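Local coordinates for FERM, ARHGEF and pleckstrin domain-containing protein 2 (Mus musculus, PDB 6D2K) that activates the GTPase RAC1 as a guanine nucleotide exchange factor in semaphorin and integrin signalling, this chain being its FERM domain, at residues R9-L14 with N78-L83; L143-L148 with K163-H168; W231-K236 with K247-V252. All blocks are in the same frame, centred on the assembly; numbering follows the deposited sequence. Where two conformers were deposited one is given.

Interaction 1 (R9-L14 with N78-L83); sequences RIRVKL and NAVLRL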
loop_
_atom_site.group_PDB
_atom_site.type_symbol
_atom_site.label_atom_id
_atom_site.label_comp_id
_atom_site.label_asym_id
_atom_site.label_seq_id
_atom_site.Cartn_x
_atom_site.Cartn_y
_atom_site.Cartn_z
ATOM N N ARG A 9 -19.736 1.526 -15.641
ATOM C CA ARG A 9 -18.553 0.798 -16.091
ATOM C C ARG A 9 -17.388 1.259 -15.244
ATOM O O ARG A 9 -17.078 2.444 -15.202
ATOM C CB ARG A 9 -18.262 1.111 -17.560
ATOM C CG ARG A 9 -17.018 0.421 -18.120
ATOM C CD ARG A 9 -17.191 -1.084 -18.104
ATOM N NE ARG A 9 -17.100 -1.685 -19.435
ATOM C CZ ARG A 9 -18.120 -1.817 -20.277
ATOM N NH1 ARG A 9 -19.326 -1.377 -19.945
ATOM N NH2 ARG A 9 -17.932 -2.389 -21.462
ATOM N N ILE A 10 -16.755 0.330 -14.543
ATOM C CA ILE A 10 -15.646 0.693 -13.690
ATOM C C ILE A 10 -14.373 0.024 -14.200
ATOM O O ILE A 10 -14.361 -1.175 -14.422
ATOM C CB ILE A 10 -15.928 0.278 -12.235
ATOM C CG1 ILE A 10 -17.192 0.994 -11.743
ATOM C CG2 ILE A 10 -14.746 0.611 -11.341
ATOM C CD1 ILE A 10 -17.587 0.669 -10.331
ATOM N N ARG A 11 -13.320 0.808 -14.422
ATOM C CA ARG A 11 -12.037 0.247 -14.828
ATOM C C ARG A 11 -11.218 -0.087 -13.588
ATOM O O ARG A 11 -11.017 0.769 -12.724
ATOM C CB ARG A 11 -11.279 1.237 -15.711
ATOM C CG ARG A 11 -11.987 1.554 -17.029
ATOM C CD ARG A 11 -11.235 2.592 -17.860
ATOM N NE ARG A 11 -9.915 2.131 -18.287
ATOM C CZ ARG A 11 -9.707 1.233 -19.247
ATOM N NH1 ARG A 11 -10.736 0.681 -19.881
ATOM N NH2 ARG A 11 -8.468 0.880 -19.572
ATOM N N VAL A 12 -10.758 -1.330 -13.493
ATOM C CA VAL A 12 -9.931 -1.716 -12.352
ATOM C C VAL A 12 -8.527 -2.028 -12.822
ATOM O O VAL A 12 -8.321 -2.973 -13.576
ATOM C CB VAL A 12 -10.525 -2.898 -11.563
ATOM C CG1 VAL A 12 -9.551 -3.341 -10.457
ATOM C CG2 VAL A 12 -11.856 -2.487 -10.951
ATOM N N LYS A 13 -7.573 -1.200 -12.409
ATOM C CA LYS A 13 -6.178 -1.414 -12.767
ATOM C C LYS A 13 -5.591 -2.417 -11.792
ATOM O O LYS A 13 -5.573 -2.180 -10.595
ATOM C CB LYS A 13 -5.399 -0.099 -12.733
ATOM C CG LYS A 13 -3.957 -0.226 -13.223
ATOM C CD LYS A 13 -3.255 1.131 -13.254
ATOM C CE LYS A 13 -1.921 1.049 -13.996
ATOM N NZ LYS A 13 -2.102 0.689 -15.433
ATOM N N LEU A 14 -5.116 -3.545 -12.316
ATOM C CA LEU A 14 -4.622 -4.642 -11.489
ATOM C C LEU A 14 -3.147 -4.430 -11.185
ATOM O O LEU A 14 -2.546 -3.493 -11.689
ATOM C CB LEU A 14 -4.869 -5.972 -12.204
ATOM C CG LEU A 14 -6.358 -6.236 -12.478
ATOM C CD1 LEU A 14 -6.568 -7.466 -13.333
ATOM C CD2 LEU A 14 -7.134 -6.352 -11.169
ATOM N N ASN A 78 -16.744 7.153 -16.026
ATOM C CA ASN A 78 -15.421 6.533 -16.004
ATOM C C ASN A 78 -14.759 6.504 -14.637
ATOM O O ASN A 78 -13.759 7.182 -14.379
ATOM C CB ASN A 78 -14.500 7.183 -17.026
ATOM C CG ASN A 78 -14.658 8.674 -17.065
ATOM O OD1 ASN A 78 -14.373 9.363 -16.087
ATOM N ND2 ASN A 78 -15.133 9.185 -18.194
ATOM N N ALA A 79 -15.332 5.703 -13.762
ATOM C CA ALA A 79 -14.695 5.403 -12.505
ATOM C C ALA A 79 -13.465 4.528 -12.771
ATOM O O ALA A 79 -13.525 3.570 -13.552
ATOM C CB ALA A 79 -15.669 4.682 -11.607
ATOM N N VAL A 80 -12.349 4.876 -12.144
ATOM C CA VAL A 80 -11.144 4.055 -12.215
ATOM C C VAL A 80 -10.649 3.784 -10.804
ATOM O O VAL A 80 -10.564 4.697 -9.991
ATOM C CB VAL A 80 -10.014 4.754 -12.980
ATOM C CG1 VAL A 80 -8.786 3.850 -13.038
ATOM C CG2 VAL A 80 -10.470 5.116 -14.385
ATOM N N LEU A 81 -10.337 2.527 -10.519
ATOM C CA LEU A 81 -9.816 2.150 -9.211
ATOM C C LEU A 81 -8.652 1.227 -9.473
ATOM O O LEU A 81 -8.545 0.679 -10.564
ATOM C CB LEU A 81 -10.868 1.403 -8.406
ATOM C CG LEU A 81 -12.020 2.285 -7.926
ATOM C CD1 LEU A 81 -13.164 2.202 -8.907
ATOM C CD2 LEU A 81 -12.468 1.855 -6.552
ATOM N N ARG A 82 -7.780 1.047 -8.484
ATOM C CA ARG A 82 -6.695 0.088 -8.655
ATOM C C ARG A 82 -6.588 -0.857 -7.471
ATOM O O ARG A 82 -6.879 -0.504 -6.333
ATOM C CB ARG A 82 -5.354 0.778 -8.921
ATOM C CG ARG A 82 -4.691 1.407 -7.718
ATOM C CD ARG A 82 -3.399 2.078 -8.162
ATOM N NE ARG A 82 -2.629 2.614 -7.052
ATOM C CZ ARG A 82 -1.428 3.166 -7.194
ATOM N NH1 ARG A 82 -0.777 3.630 -6.137
ATOM N NH2 ARG A 82 -0.879 3.241 -8.402
ATOM N N LEU A 83 -6.172 -2.083 -7.769
ATOM C CA LEU A 83 -5.905 -3.092 -6.755
ATOM C C LEU A 83 -4.662 -2.713 -5.977
ATOM O O LEU A 83 -3.669 -2.277 -6.575
ATOM C CB LEU A 83 -5.649 -4.436 -7.446
ATOM C CG LEU A 83 -5.279 -5.585 -6.519
ATOM C CD1 LEU A 83 -6.408 -5.894 -5.577
ATOM C CD2 LEU A 83 -4.935 -6.796 -7.390
HETATM O O HOH W 1 -17.774 4.681 -14.286
#

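Interaction 2 (L143-L148 with K163-H168); sequences LDREHL and KILDFH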
loop_
_atom_site.group_PDB
_atom_site.type_symbol
_atom_site.label_atom_id
_atom_site.label_comp_id
_atom_site.label_asym_id
_atom_site.label_seq_id
_atom_site.Cartn_x
_atom_site.Cartn_y
_atom_site.Cartn_z
ATOM N N LEU A 143 18.730 -9.146 -23.322
ATOM C CA LEU A 143 17.355 -9.327 -22.868
ATOM C C LEU A 143 17.040 -8.360 -21.731
ATOM O O LEU A 143 15.980 -7.734 -21.718
ATOM C CB LEU A 143 17.144 -10.768 -22.399
ATOM C CG LEU A 143 15.747 -11.161 -21.918
ATOM C CD1 LEU A 143 14.826 -11.329 -23.109
ATOM C CD2 LEU A 143 15.800 -12.456 -21.103
ATOM N N ASP A 144 17.971 -8.249 -20.784
ATOM C CA ASP A 144 17.802 -7.340 -19.641
ATOM C C ASP A 144 17.709 -5.883 -20.089
ATOM O O ASP A 144 16.823 -5.158 -19.659
ATOM C CB ASP A 144 18.953 -7.485 -18.638
ATOM C CG ASP A 144 18.781 -8.672 -17.695
ATOM O OD1 ASP A 144 18.285 -9.738 -18.124
ATOM O OD2 ASP A 144 19.185 -8.556 -16.519
ATOM N N ARG A 145 18.644 -5.457 -20.936
ATOM C CA ARG A 145 18.670 -4.068 -21.387
ATOM C C ARG A 145 17.430 -3.694 -22.189
ATOM O O ARG A 145 16.876 -2.613 -22.015
ATOM C CB ARG A 145 19.943 -3.771 -22.182
ATOM C CG ARG A 145 21.207 -3.879 -21.339
ATOM C CD ARG A 145 22.421 -3.299 -22.046
ATOM N NE ARG A 145 23.592 -3.301 -21.173
ATOM C CZ ARG A 145 23.927 -2.301 -20.365
ATOM N NH1 ARG A 145 23.184 -1.205 -20.316
ATOM N NH2 ARG A 145 25.014 -2.399 -19.610
ATOM N N GLU A 146 16.985 -4.575 -23.077
ATOM C CA GLU A 146 15.769 -4.289 -23.818
ATOM C C GLU A 146 14.555 -4.233 -22.893
ATOM O O GLU A 146 13.693 -3.369 -23.039
ATOM C CB GLU A 146 15.557 -5.287 -24.968
ATOM C CG GLU A 146 16.546 -5.105 -26.110
ATOM C CD GLU A 146 16.275 -6.029 -27.300
ATOM O OE1 GLU A 146 15.256 -6.751 -27.299
ATOM O OE2 GLU A 146 17.086 -6.031 -28.248
ATOM N N HIS A 147 14.500 -5.133 -21.919
ATOM C CA HIS A 147 13.365 -5.146 -21.005
ATOM C C HIS A 147 13.330 -3.873 -20.160
ATOM O O HIS A 147 12.278 -3.285 -19.969
ATOM C CB HIS A 147 13.422 -6.364 -20.095
ATOM C CG HIS A 147 12.307 -6.420 -19.103
ATOM N ND1 HIS A 147 11.078 -6.972 -19.390
ATOM C CD2 HIS A 147 12.237 -5.991 -17.819
ATOM C CE1 HIS A 147 10.298 -6.886 -18.324
ATOM N NE2 HIS A 147 10.979 -6.294 -17.360
ATOM N N LEU A 148 14.496 -3.451 -19.691
ATOM C CA LEU A 148 14.606 -2.253 -18.856
ATOM C C LEU A 148 14.381 -0.969 -19.644
ATOM O O LEU A 148 14.109 0.079 -19.061
ATOM C CB LEU A 148 15.962 -2.233 -18.158
ATOM C CG LEU A 148 16.026 -3.245 -17.009
ATOM C CD1 LEU A 148 17.447 -3.480 -16.555
ATOM C CD2 LEU A 148 15.147 -2.774 -15.854
ATOM N N LYS A 163 24.536 -2.097 -11.670
ATOM C CA LYS A 163 24.309 -2.862 -10.448
ATOM C C LYS A 163 23.196 -3.889 -10.640
ATOM O O LYS A 163 23.294 -5.016 -10.160
ATOM C CB LYS A 163 23.942 -1.942 -9.284
ATOM C CG LYS A 163 25.060 -1.036 -8.801
ATOM C CD LYS A 163 24.548 -0.087 -7.724
ATOM C CE LYS A 163 25.598 0.948 -7.341
ATOM N NZ LYS A 163 26.772 0.317 -6.675
ATOM N N ILE A 164 22.135 -3.490 -11.333
ATOM C CA ILE A 164 20.988 -4.375 -11.546
ATOM C C ILE A 164 21.406 -5.640 -12.315
ATOM O O ILE A 164 21.061 -6.752 -11.928
ATOM C CB ILE A 164 19.858 -3.661 -12.316
ATOM C CG1 ILE A 164 19.237 -2.562 -11.446
ATOM C CG2 ILE A 164 18.803 -4.679 -12.730
ATOM C CD1 ILE A 164 18.350 -1.591 -12.213
ATOM N N LEU A 165 22.151 -5.438 -13.401
ATOM C CA LEU A 165 22.658 -6.517 -14.244
ATOM C C LEU A 165 23.598 -7.426 -13.468
ATOM O O LEU A 165 23.533 -8.653 -13.566
ATOM C CB LEU A 165 23.415 -5.931 -15.438
ATOM C CG LEU A 165 22.703 -5.678 -16.770
ATOM C CD1 LEU A 165 21.189 -5.624 -16.630
ATOM C CD2 LEU A 165 23.252 -4.408 -17.422
ATOM N N ASP A 166 24.492 -6.808 -12.711
ATOM C CA ASP A 166 25.446 -7.522 -11.872
ATOM C C ASP A 166 24.762 -8.466 -10.878
ATOM O O ASP A 166 25.136 -9.633 -10.751
ATOM C CB ASP A 166 26.319 -6.492 -11.142
ATOM C CG ASP A 166 27.299 -7.119 -10.161
ATOM O OD1 ASP A 166 28.168 -6.379 -9.650
ATOM O OD2 ASP A 166 27.205 -8.331 -9.882
ATOM N N PHE A 167 23.752 -7.969 -10.176
ATOM C CA PHE A 167 23.017 -8.800 -9.228
ATOM C C PHE A 167 22.203 -9.888 -9.946
ATOM O O PHE A 167 22.120 -11.019 -9.470
ATOM C CB PHE A 167 22.069 -7.952 -8.358
ATOM C CG PHE A 167 22.753 -7.164 -7.269
ATOM C CD1 PHE A 167 23.527 -7.797 -6.316
ATOM C CD2 PHE A 167 22.557 -5.795 -7.162
ATOM C CE1 PHE A 167 24.154 -7.079 -5.310
ATOM C CE2 PHE A 167 23.166 -5.067 -6.159
ATOM C CZ PHE A 167 23.965 -5.714 -5.224
ATOM N N HIS A 168 21.568 -9.534 -11.061
ATOM C CA HIS A 168 20.738 -10.494 -11.779
ATOM C C HIS A 168 21.541 -11.724 -12.201
ATOM O O HIS A 168 21.028 -12.841 -12.170
ATOM C CB HIS A 168 20.090 -9.840 -12.996
ATOM C CG HIS A 168 19.048 -10.691 -13.655
ATOM N ND1 HIS A 168 18.589 -10.443 -14.929
ATOM C CD2 HIS A 168 18.382 -11.787 -13.221
ATOM C CE1 HIS A 168 17.672 -11.340 -15.246
ATOM N NE2 HIS A 168 17.536 -12.176 -14.232
#

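Interaction 3 (W231-K236 with K247-V252); sequences WSKVRK and KLHPEV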
loop_
_atom_site.group_PDB
_atom_site.type_symbol
_atom_site.label_atom_id
_atom_site.label_comp_id
_atom_site.label_asym_id
_atom_site.label_seq_id
_atom_site.Cartn_x
_atom_site.Cartn_y
_atom_site.Cartn_z
ATOM N N TRP A 231 0.585 -0.854 19.521
ATOM C CA TRP A 231 -0.826 -1.114 19.789
ATOM C C TRP A 231 -1.123 -1.426 21.248
ATOM O O TRP A 231 -2.180 -1.067 21.765
ATOM C CB TRP A 231 -1.355 -2.230 18.882
ATOM C CG TRP A 231 -1.411 -1.861 17.432
ATOM C CD1 TRP A 231 -0.748 -2.470 16.398
ATOM C CD2 TRP A 231 -2.177 -0.807 16.846
ATOM N NE1 TRP A 231 -1.052 -1.851 15.207
ATOM C CE2 TRP A 231 -1.930 -0.829 15.453
ATOM C CE3 TRP A 231 -3.041 0.162 17.361
ATOM C CZ2 TRP A 231 -2.523 0.078 14.578
ATOM C CZ3 TRP A 231 -3.624 1.059 16.491
ATOM C CH2 TRP A 231 -3.361 1.015 15.118
ATOM N N SER A 232 -0.185 -2.088 21.916
ATOM C CA SER A 232 -0.390 -2.466 23.305
ATOM C C SER A 232 -0.551 -1.243 24.210
ATOM O O SER A 232 -1.137 -1.341 25.288
ATOM C CB SER A 232 0.750 -3.364 23.802
ATOM O OG SER A 232 1.986 -2.673 23.803
ATOM N N LYS A 233 -0.054 -0.089 23.762
ATOM C CA LYS A 233 -0.097 1.128 24.576
ATOM C C LYS A 233 -1.217 2.065 24.163
ATOM O O LYS A 233 -1.449 3.083 24.807
ATOM C CB LYS A 233 1.230 1.878 24.489
ATOM C CG LYS A 233 2.435 1.042 24.879
ATOM C CD LYS A 233 3.729 1.793 24.616
ATOM C CE LYS A 233 4.936 0.894 24.835
ATOM N NZ LYS A 233 6.209 1.635 24.623
ATOM N N VAL A 234 -1.900 1.723 23.078
ATOM C CA VAL A 234 -2.953 2.574 22.540
ATOM C C VAL A 234 -4.300 2.163 23.114
ATOM O O VAL A 234 -4.755 1.041 22.911
ATOM C CB VAL A 234 -2.995 2.463 21.006
ATOM C CG1 VAL A 234 -4.190 3.231 20.437
ATOM C CG2 VAL A 234 -1.689 2.962 20.410
ATOM N N ARG A 235 -4.936 3.076 23.846
ATOM C CA ARG A 235 -6.221 2.804 24.469
ATOM C C ARG A 235 -7.384 3.181 23.565
ATOM O O ARG A 235 -8.414 2.515 23.565
ATOM C CB ARG A 235 -6.335 3.589 25.776
ATOM C CG ARG A 235 -5.126 3.439 26.695
ATOM C CD ARG A 235 -5.346 2.339 27.716
ATOM N NE ARG A 235 -4.728 1.084 27.305
ATOM C CZ ARG A 235 -3.479 0.749 27.596
ATOM N NH1 ARG A 235 -2.720 1.576 28.298
ATOM N NH2 ARG A 235 -2.995 -0.410 27.187
ATOM N N LYS A 236 -7.223 4.257 22.795
ATOM C CA LYS A 236 -8.290 4.700 21.900
ATOM C C LYS A 236 -7.759 5.616 20.808
ATOM O O LYS A 236 -6.820 6.371 21.027
ATOM C CB LYS A 236 -9.387 5.440 22.683
ATOM C CG LYS A 236 -10.609 5.757 21.832
ATOM C CD LYS A 236 -11.743 6.370 22.644
ATOM C CE LYS A 236 -13.050 6.329 21.857
ATOM N NZ LYS A 236 -14.170 7.010 22.568
ATOM N N LYS A 247 -5.150 8.163 22.418
ATOM C CA LYS A 247 -5.119 7.980 23.880
ATOM C C LYS A 247 -4.141 6.853 24.190
ATOM O O LYS A 247 -4.261 5.756 23.631
ATOM C CB LYS A 247 -6.513 7.662 24.418
ATOM C CG LYS A 247 -6.565 7.620 25.935
ATOM C CD LYS A 247 -7.955 7.268 26.421
ATOM C CE LYS A 247 -7.900 6.808 27.871
ATOM N NZ LYS A 247 -9.231 6.376 28.376
ATOM N N LEU A 248 -3.176 7.137 25.071
ATOM C CA LEU A 248 -1.949 6.345 25.241
ATOM C C LEU A 248 -1.580 6.236 26.716
ATOM O O LEU A 248 -2.277 6.772 27.561
ATOM C CB LEU A 248 -0.799 7.079 24.541
ATOM C CG LEU A 248 0.076 6.398 23.499
ATOM C CD1 LEU A 248 -0.748 5.631 22.489
ATOM C CD2 LEU A 248 0.934 7.454 22.817
ATOM N N HIS A 249 -0.463 5.581 27.027
ATOM C CA HIS A 249 0.063 5.635 28.401
ATOM C C HIS A 249 0.372 7.082 28.755
ATOM O O HIS A 249 0.944 7.806 27.936
ATOM C CB HIS A 249 1.359 4.838 28.523
ATOM C CG HIS A 249 1.187 3.363 28.384
ATOM N ND1 HIS A 249 -0.049 2.756 28.296
ATOM C CD2 HIS A 249 2.101 2.365 28.323
ATOM C CE1 HIS A 249 0.115 1.448 28.182
ATOM N NE2 HIS A 249 1.409 1.187 28.191
ATOM N N PRO A 250 0.012 7.515 29.975
ATOM C CA PRO A 250 0.214 8.905 30.398
ATOM C C PRO A 250 1.676 9.284 30.613
ATOM O O PRO A 250 2.506 8.428 30.920
ATOM C CB PRO A 250 -0.539 8.976 31.733
ATOM C CG PRO A 250 -0.519 7.570 32.241
ATOM C CD PRO A 250 -0.681 6.723 31.009
ATOM N N GLU A 251 1.984 10.568 30.459
ATOM C CA GLU A 251 3.341 11.044 30.703
ATOM C C GLU A 251 3.650 10.934 32.193
ATOM O O GLU A 251 2.766 11.124 33.025
ATOM C CB GLU A 251 3.497 12.483 30.229
ATOM N N VAL A 252 4.901 10.626 32.528
ATOM C CA VAL A 252 5.296 10.498 33.932
ATOM C C VAL A 252 5.464 11.850 34.626
ATOM O O VAL A 252 4.903 12.084 35.698
ATOM C CB VAL A 252 6.601 9.712 34.086
ATOM C CG1 VAL A 252 7.616 10.162 33.052
ATOM C CG2 VAL A 252 7.156 9.869 35.509
#

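Interaction 1 (R9-L14 with N78-L83)
Two parallel strands of the ubiquitin-like FERM lobe, 8-13 and 79-85, meet here, Arg-11 reaching Ala-79 and Leu-81 through its backbone. Arg-11 N donates to Ala-79 O at 2.9 Å, and Arg-11 O accepts from Leu-81 N at 2.9 Å. Lys-13 repeats the pattern two residues on: its N bonds Leu-81 O at 2.8 Å and its O accepts Leu-83 N at 2.9 Å. At the N-terminal end a water takes over, accepting from Ala-79 N (2.7 Å) and lying close to Arg-9 O.

On the buried face Ile-10 meets both Leu-81 and Ala-79. Its CG2, anti to the backbone N, presses on Leu-81 CD1 at 3.3 Å, a tight contact, while CG1 lies 4.0 Å from Ala-79 CB. The other face carries Arg-11, Val-80, Lys-13 and Arg-82; there Lys-13 CB and Arg-82 CB touch at 3.9 Å, and the guanidinium of Arg-82 forms salt bridges with Glu-114 and Glu-52. Strand 19-24 flanks 8-13, strand 49-54 flanks 79-85, and helix 30-41 packs on the Ile-10 face: the central parallel pair of a beta-grasp fold.

Interaction 2 (L143-L148 with K163-H168)
Asp-144 and His-168 tie two helices of the FERM central domain together through one short polar bond, with leucine contacts beside it. His-168 ND1 donates to Asp-144 OD2 at 2.5 Å, and the N-H...O angle of 172° makes the bond almost straight. OD2 uses its syn lone pair and lies in the imidazole plane, so the carboxylate meets the ring at its edge; the two planes are 20° apart, nearly coplanar. On the histidine side, CG is placed anti to the backbone N. The other ring nitrogen, NE2, has weak hydrogen bonds to Gly-137 O and Gln-133 OE1. The buried carboxylate would be expected to favour a proton on ND1 and, if the ring is charged, to stabilise that charge.

The apolar contacts centre on Leu-165, whose two methyls serve different partners. CD1 meets Asp-144 CB at 3.5 Å and, more loosely, Leu-148 CD1 at 4.3 Å. The same Leu-148 methyl also lies 4.2 Å from Ile-164 CG2, one turn before His-168 on its helix.

A third kind of contact is made by CD2 of Leu-165, which sits over one face of the Arg-145 guanidinium, off-centre and nearest NH2 at 3.5 Å. The two side chains cross at about a right angle. Salt bridges to Glu-141 from NE and to Glu-162 from NH2 hold the flat group in place.

The segment axes run 134° apart and come no closer than 11.1 Å, leaving side chains to fill the interval. Around them, Tyr-139 touches both Asp-144 and Leu-165, Leu-161 packs on Leu-148, and helix 121-136 receives His-147 from one helix and Phe-167 from the other.

Interaction 3 (W231-K236 with K247-V252)
Lys-233 lies over the ring of His-249 beside a classic beta bulge in the C-terminal PH-like lobe, where the loop before strand 236-240 meets the end of strand 243-247. In the bulge, Arg-235 and Lys-236 both face Lys-247. Lys-247 O accepts from Arg-235 N at 2.8 Å and only weakly from Lys-236 N at 3.4 Å, while Lys-247 N donates to Lys-236 O at 2.8 Å.

The Lys-233 side chain runs outward across the ring. CB sits over the centre of the His-249 imidazole, 3.8 Å from its centroid and 11° off the ring normal, a CH-pi contact. CG, anti to the carbonyl carbon (chi1 -56°), moves over toward the ring's NE2 at 3.5 Å. CD brushes past CD2 of the same ring, and beyond it the extended chain continues past the ring, leaving NZ 6.0 Å from His-249 NE2, without contact between the two. Lysine and histidine thus meet through methylenes and ring face, crossing at about a right angle.

The backbone of Lys-233 also takes part: its O receives a CA-H...O contact from Leu-248. Leu-248 also touches Leu-260 of strand 259-264, and its CD1 lies 3.5 Å from Val-234 CG2.

The three contacts follow one another along the chain and sample the three lobes of the FERM domain in turn: ubiquitin-like, central helical and PH-like. None touches another. Interactions 1 and 2 are nearest, with centres 31 Å apart and nearest atoms about 15 Å apart; interactions 2 and 3 are the most distant, at 48 Å between centres, on opposite sides of the chain's centre. Interaction 1 is also closest to the middle, about 16 Å out, against about 26 Å for the other two. Burial differs as well: 143-148 with 163-168 is buried, 9-14 with 78-83 partly so, and 231-236 with 247-252 lies at the surface.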